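Local coordinates for beta-galactosidase (Bacillus circulans, PDB 4MAD), which probably hydrolyses terminal non-reducing beta-D-galactose residues in beta-D-galactosides, as a member of glycoside hydrolase family 35, at residues Arg153-Ser158 and Arg192-Glu196; Phe145-Phe149 and Ile189-Val193. All coordinates share one frame; numbering follows the deposited sequence.

In the fold
Two neighbouring helices of a (beta/alpha)8 barrel, 135-152 and 179-192, are held by different chemistry along their length and beyond their ends, and these contacts illustrate the change. Contact 2 pairs the helices themselves, with phenylalanine, isoleucine and valine side chains on the buried side and a salt bridge toward the surface. Contact 1, whose centre lies about 9 Å from that of contact 2, joins the loops that follow the same helices and lead into strands 163-167 and 197-202; there backbone groups meet charged and hydroxyl side chains, with one leucine between. Both are partly buried and away from the predicted catalytic glutamates. Arg192 and Val193 serve both contacts: the Arg192 guanidinium works in contact 2, its carbonyl oxygen in contact 1.

Contact 1. Residues Arg153-Ser158 and Arg192-Glu196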
loop_
_atom_site.group_PDB
_atom_site.type_symbol
_atom_site.label_atom_id
_atom_site.label_comp_id
_atom_site.label_asym_id
_atom_site.label_seq_id
_atom_site.Cartn_x
_atom_site.Cartn_y
_atom_site.Cartn_z
ATOM N N ARG A 153 21.735 -3.103 -10.509
ATOM C CA ARG A 153 22.650 -2.866 -11.587
ATOM C C ARG A 153 22.899 -4.108 -12.480
ATOM O O ARG A 153 22.857 -4.015 -13.663
ATOM C CB ARG A 153 23.958 -2.320 -11.042
ATOM C CG ARG A 153 24.791 -1.646 -12.045
ATOM C CD ARG A 153 25.854 -0.790 -11.372
ATOM N NE ARG A 153 25.284 0.455 -10.901
ATOM C CZ ARG A 153 25.376 0.969 -9.677
ATOM N NH1 ARG A 153 26.030 0.390 -8.707
ATOM N NH2 ARG A 153 24.762 2.085 -9.440
ATOM N N PRO A 154 23.045 -5.266 -11.884
ATOM C CA PRO A 154 23.269 -6.490 -12.636
ATOM C C PRO A 154 22.074 -6.792 -13.519
ATOM O O PRO A 154 22.195 -7.594 -14.413
ATOM C CB PRO A 154 23.326 -7.530 -11.561
ATOM C CG PRO A 154 23.715 -6.873 -10.439
ATOM C CD PRO A 154 23.074 -5.553 -10.465
ATOM N N LEU A 155 20.932 -6.201 -13.211
ATOM C CA LEU A 155 19.683 -6.512 -13.901
ATOM C C LEU A 155 19.306 -5.601 -15.058
ATOM O O LEU A 155 18.369 -5.855 -15.770
ATOM C CB LEU A 155 18.544 -6.654 -12.907
ATOM C CG LEU A 155 18.647 -7.740 -11.859
ATOM C CD1 LEU A 155 17.629 -7.500 -10.830
ATOM C CD2 LEU A 155 18.548 -9.124 -12.476
ATOM N N LEU A 156 20.099 -4.575 -15.244
ATOM C CA LEU A 156 19.950 -3.666 -16.336
ATOM C C LEU A 156 20.209 -4.322 -17.690
ATOM O O LEU A 156 21.050 -5.143 -17.833
ATOM C CB LEU A 156 20.821 -2.439 -16.138
ATOM C CG LEU A 156 20.619 -1.646 -14.868
ATOM C CD1 LEU A 156 21.753 -0.709 -14.676
ATOM C CD2 LEU A 156 19.308 -0.892 -14.862
ATOM N N SER A 157 19.466 -3.914 -18.687
ATOM C CA SER A 157 19.641 -4.472 -19.986
ATOM C C SER A 157 21.063 -4.238 -20.482
ATOM O O SER A 157 21.622 -5.059 -21.140
ATOM C CB SER A 157 18.643 -3.941 -20.966
ATOM O OG SER A 157 18.798 -2.586 -21.177
ATOM N N SER A 158 21.644 -3.124 -20.082
ATOM C CA SER A 158 23.002 -2.761 -20.448
ATOM C C SER A 158 24.031 -3.708 -19.850
ATOM O O SER A 158 25.176 -3.666 -20.177
ATOM C CB SER A 158 23.324 -1.303 -20.174
ATOM O OG SER A 158 23.228 -0.992 -18.847
ATOM N N ARG A 192 23.632 6.224 -11.992
ATOM C CA ARG A 192 23.554 4.925 -11.370
ATOM C C ARG A 192 23.090 3.795 -12.295
ATOM O O ARG A 192 23.105 2.675 -11.924
ATOM C CB ARG A 192 22.621 5.008 -10.170
ATOM C CG ARG A 192 23.078 5.954 -9.086
ATOM C CD ARG A 192 22.118 5.972 -7.939
ATOM N NE ARG A 192 22.578 6.682 -6.776
ATOM C CZ ARG A 192 22.458 7.981 -6.611
ATOM N NH1 ARG A 192 21.951 8.729 -7.542
ATOM N NH2 ARG A 192 22.869 8.549 -5.512
ATOM N N VAL A 193 22.686 4.132 -13.499
ATOM C CA VAL A 193 22.341 3.121 -14.490
ATOM C C VAL A 193 23.250 3.085 -15.710
ATOM O O VAL A 193 24.359 3.525 -15.628
ATOM C CB VAL A 193 20.849 3.096 -14.820
ATOM C CG1 VAL A 193 20.049 3.019 -13.556
ATOM C CG2 VAL A 193 20.467 4.226 -15.658
ATOM N N GLY A 194 22.745 2.532 -16.811
ATOM C CA GLY A 194 23.446 2.496 -18.074
ATOM C C GLY A 194 22.719 3.363 -19.075
ATOM O O GLY A 194 22.298 4.429 -18.776
ATOM N N ASN A 195 22.529 2.837 -20.257
ATOM C CA ASN A 195 21.834 3.539 -21.307
ATOM C C ASN A 195 20.358 3.203 -21.411
ATOM O O ASN A 195 19.796 3.383 -22.408
ATOM C CB ASN A 195 22.497 3.343 -22.660
ATOM C CG ASN A 195 22.562 1.931 -23.055
ATOM O OD1 ASN A 195 21.917 1.103 -22.505
ATOM N ND2 ASN A 195 23.346 1.653 -24.046
ATOM N N GLU A 196 19.759 2.732 -20.352
ATOM C CA GLU A 196 18.365 2.382 -20.357
ATOM C C GLU A 196 17.515 3.618 -20.580
ATOM O O GLU A 196 17.931 4.677 -20.294
ATOM C CB GLU A 196 17.979 1.711 -19.046
ATOM C CG GLU A 196 18.507 0.329 -18.852
ATOM C CD GLU A 196 19.978 0.254 -18.564
ATOM O OE1 GLU A 196 20.521 1.114 -17.925
ATOM O OE2 GLU A 196 20.583 -0.677 -19.020
#
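Arg153 and Ser158 reach across to Arg192 and Glu196 where two alpha-to-beta loops of the (beta/alpha)8 barrel lie side by side, one leading to strand 163-167 and the other to strand 197-202. The polar contacts fall into two groups. At one end, the Arg153 guanidinium turns its NE/NH2 edge to a single backbone oxygen, Arg192 O. NH2 lies 3.0 Å from Arg192 O, in the carbonyl plane and on a lone pair, while NE makes a longer bond from above that plane. A bend at chi3 (-78°) brings this edge round to the carbonyl.

At the other end, the buried carboxylate of Glu196 ties the loops together. Its OE2 accepts from Ser158 N at 2.9 Å and from Ser158 OG at 2.7 Å, the hydroxyl donating to the syn lone pair of OE2. The second oxygen, OE1, takes the amide Gly194 N at 2.9 Å within its own loop. A glutamine here would probably set its NH2 against the N-H of either Ser158 or Gly194, leaving that amide without its acceptor.

Apolar packing fills the middle: Leu156 crosses Val193 at about a right angle, its CD1 3.9 Å from Val193 CB, and Leu156 also touches strand 163-167 through Ile163. Gly194 suits the close approach of Ser158, because a CB there would clash with the hydroxyl; as it is, Ser158 OG lies 3.6 Å from Gly194 CA.

Contact 2. Residues Phe145-Phe149 and Ile189-Val193; sequences FDVLF and IKKRV
Phe149 packs against Arg192 and Val193 where helices 135-152 and 179-192, neighbours on the outside of the (beta/alpha)8 barrel, come together. The tight part is apolar. Val193 CG1 approaches the Phe149 ring at 3.5 Å from CE1, and the Arg192 chain crosses the Phe149 side chain at about a right angle, its CB 3.8 Å from Phe149 CB and its CD near CD2. Farther along the helices, Ile189 CG1 meets Phe145 CE2 at 3.8 Å. Within helix 135-152 the two aromatics also touch, Phe149 CE2 lying over one face of the Phe145 ring, offset toward its rim.

Toward solvent the contact narrows to one charged pair. Arg192 is extended from CG to NE (chi2 -179°), which carries its guanidinium past Phe149 to exposed Asp146, while Phe145 CB lies over the rim of one guanidinium face. Gly188 O also accepts from Arg192 NH1, and Asp142 adds a weak, long ion pair; together these would be expected to limit turning of the group. The carboxylate and guanidinium planes are 33° apart, and both bonds converge on one oxygen: Asp146 OD1 receives Arg192 NE at 3.0 Å on its anti lone pair and Arg192 NH2 at 2.8 Å from above the carboxylate plane.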
loop_
_atom_site.group_PDB
_atom_site.type_symbol
_atom_site.label_atom_id
_atom_site.label_comp_id
_atom_site.label_asym_id
_atom_site.label_seq_id
_atom_site.Cartn_x
_atom_site.Cartn_y
_atom_site.Cartn_z
ATOM N N PHE A 145 19.110 5.432 -2.860
ATOM C CA PHE A 145 19.338 5.119 -4.241
ATOM C C PHE A 145 20.699 4.443 -4.432
ATOM O O PHE A 145 20.857 3.596 -5.232
ATOM C CB PHE A 145 19.208 6.348 -5.126
ATOM C CG PHE A 145 17.809 6.570 -5.692
ATOM C CD1 PHE A 145 16.729 5.933 -5.194
ATOM C CD2 PHE A 145 17.608 7.425 -6.723
ATOM C CE1 PHE A 145 15.485 6.169 -5.738
ATOM C CE2 PHE A 145 16.370 7.646 -7.215
ATOM C CZ PHE A 145 15.343 7.017 -6.723
ATOM N N ASP A 146 21.673 4.854 -3.649
ATOM C CA ASP A 146 22.958 4.208 -3.801
ATOM C C ASP A 146 22.822 2.737 -3.535
ATOM O O ASP A 146 23.400 1.965 -4.209
ATOM C CB ASP A 146 23.972 4.723 -2.816
ATOM C CG ASP A 146 24.528 6.050 -3.189
ATOM O OD1 ASP A 146 24.313 6.513 -4.280
ATOM O OD2 ASP A 146 25.146 6.665 -2.335
ATOM N N VAL A 147 22.114 2.350 -2.500
ATOM C CA VAL A 147 21.925 0.947 -2.230
ATOM C C VAL A 147 21.048 0.260 -3.236
ATOM O O VAL A 147 21.332 -0.781 -3.725
ATOM C CB VAL A 147 21.364 0.755 -0.823
ATOM C CG1 VAL A 147 20.981 -0.621 -0.561
ATOM C CG2 VAL A 147 22.385 1.120 0.172
ATOM N N LEU A 148 19.940 0.885 -3.507
ATOM C CA LEU A 148 19.018 0.232 -4.389
ATOM C C LEU A 148 19.596 -0.057 -5.762
ATOM O O LEU A 148 19.455 -1.103 -6.243
ATOM C CB LEU A 148 17.782 1.090 -4.580
ATOM C CG LEU A 148 16.825 0.596 -5.640
ATOM C CD1 LEU A 148 16.167 -0.631 -5.187
ATOM C CD2 LEU A 148 15.801 1.644 -6.061
ATOM N N PHE A 149 20.255 0.902 -6.371
ATOM C CA PHE A 149 20.793 0.727 -7.702
ATOM C C PHE A 149 21.932 -0.313 -7.827
ATOM O O PHE A 149 22.145 -0.914 -8.836
ATOM C CB PHE A 149 21.061 2.049 -8.380
ATOM C CG PHE A 149 19.823 2.689 -8.890
ATOM C CD1 PHE A 149 19.333 2.390 -10.106
ATOM C CD2 PHE A 149 19.115 3.523 -8.090
ATOM C CE1 PHE A 149 18.226 2.968 -10.525
ATOM C CE2 PHE A 149 17.966 4.090 -8.530
ATOM C CZ PHE A 149 17.527 3.811 -9.727
ATOM N N ILE A 189 19.623 9.292 -11.232
ATOM C CA ILE A 189 19.320 7.978 -11.774
ATOM C C ILE A 189 20.256 7.631 -12.932
ATOM O O ILE A 189 20.719 6.522 -13.060
ATOM C CB ILE A 189 17.844 7.851 -12.183
ATOM C CG1 ILE A 189 16.990 7.847 -10.937
ATOM C CG2 ILE A 189 17.580 6.613 -12.930
ATOM C CD1 ILE A 189 15.589 8.037 -11.171
ATOM N N LYS A 190 20.530 8.622 -13.755
ATOM C CA LYS A 190 21.301 8.351 -14.940
ATOM C C LYS A 190 22.653 7.808 -14.577
ATOM O O LYS A 190 23.089 6.845 -15.108
ATOM C CB LYS A 190 21.430 9.592 -15.784
ATOM C CG LYS A 190 22.003 9.414 -17.135
ATOM C CD LYS A 190 21.694 8.074 -17.725
ATOM C CE LYS A 190 22.934 7.278 -18.070
ATOM N NZ LYS A 190 23.645 7.896 -19.201
ATOM N N LYS A 191 23.267 8.418 -13.603
ATOM C CA LYS A 191 24.596 8.044 -13.165
ATOM C C LYS A 191 24.721 6.696 -12.545
ATOM O O LYS A 191 25.774 6.126 -12.534
ATOM C CB LYS A 191 25.194 9.129 -12.293
ATOM C CG LYS A 191 24.813 9.104 -10.889
ATOM C CD LYS A 191 25.503 10.224 -10.153
ATOM C CE LYS A 191 24.909 11.558 -10.544
ATOM N NZ LYS A 191 25.823 12.697 -10.301
ATOM N N ARG A 192 23.632 6.224 -11.992
ATOM C CA ARG A 192 23.554 4.925 -11.370
ATOM C C ARG A 192 23.090 3.795 -12.295
ATOM O O ARG A 192 23.105 2.675 -11.924
ATOM C CB ARG A 192 22.621 5.008 -10.170
ATOM C CG ARG A 192 23.078 5.954 -9.086
ATOM C CD ARG A 192 22.118 5.972 -7.939
ATOM N NE ARG A 192 22.578 6.682 -6.776
ATOM C CZ ARG A 192 22.458 7.981 -6.611
ATOM N NH1 ARG A 192 21.951 8.729 -7.542
ATOM N NH2 ARG A 192 22.869 8.549 -5.512
ATOM N N VAL A 193 22.686 4.132 -13.499
ATOM C CA VAL A 193 22.341 3.121 -14.490
ATOM C C VAL A 193 23.250 3.085 -15.710
ATOM O O VAL A 193 24.359 3.525 -15.628
ATOM C CB VAL A 193 20.849 3.096 -14.820
ATOM C CG1 VAL A 193 20.049 3.019 -13.556
ATOM C CG2 VAL A 193 20.467 4.226 -15.658
#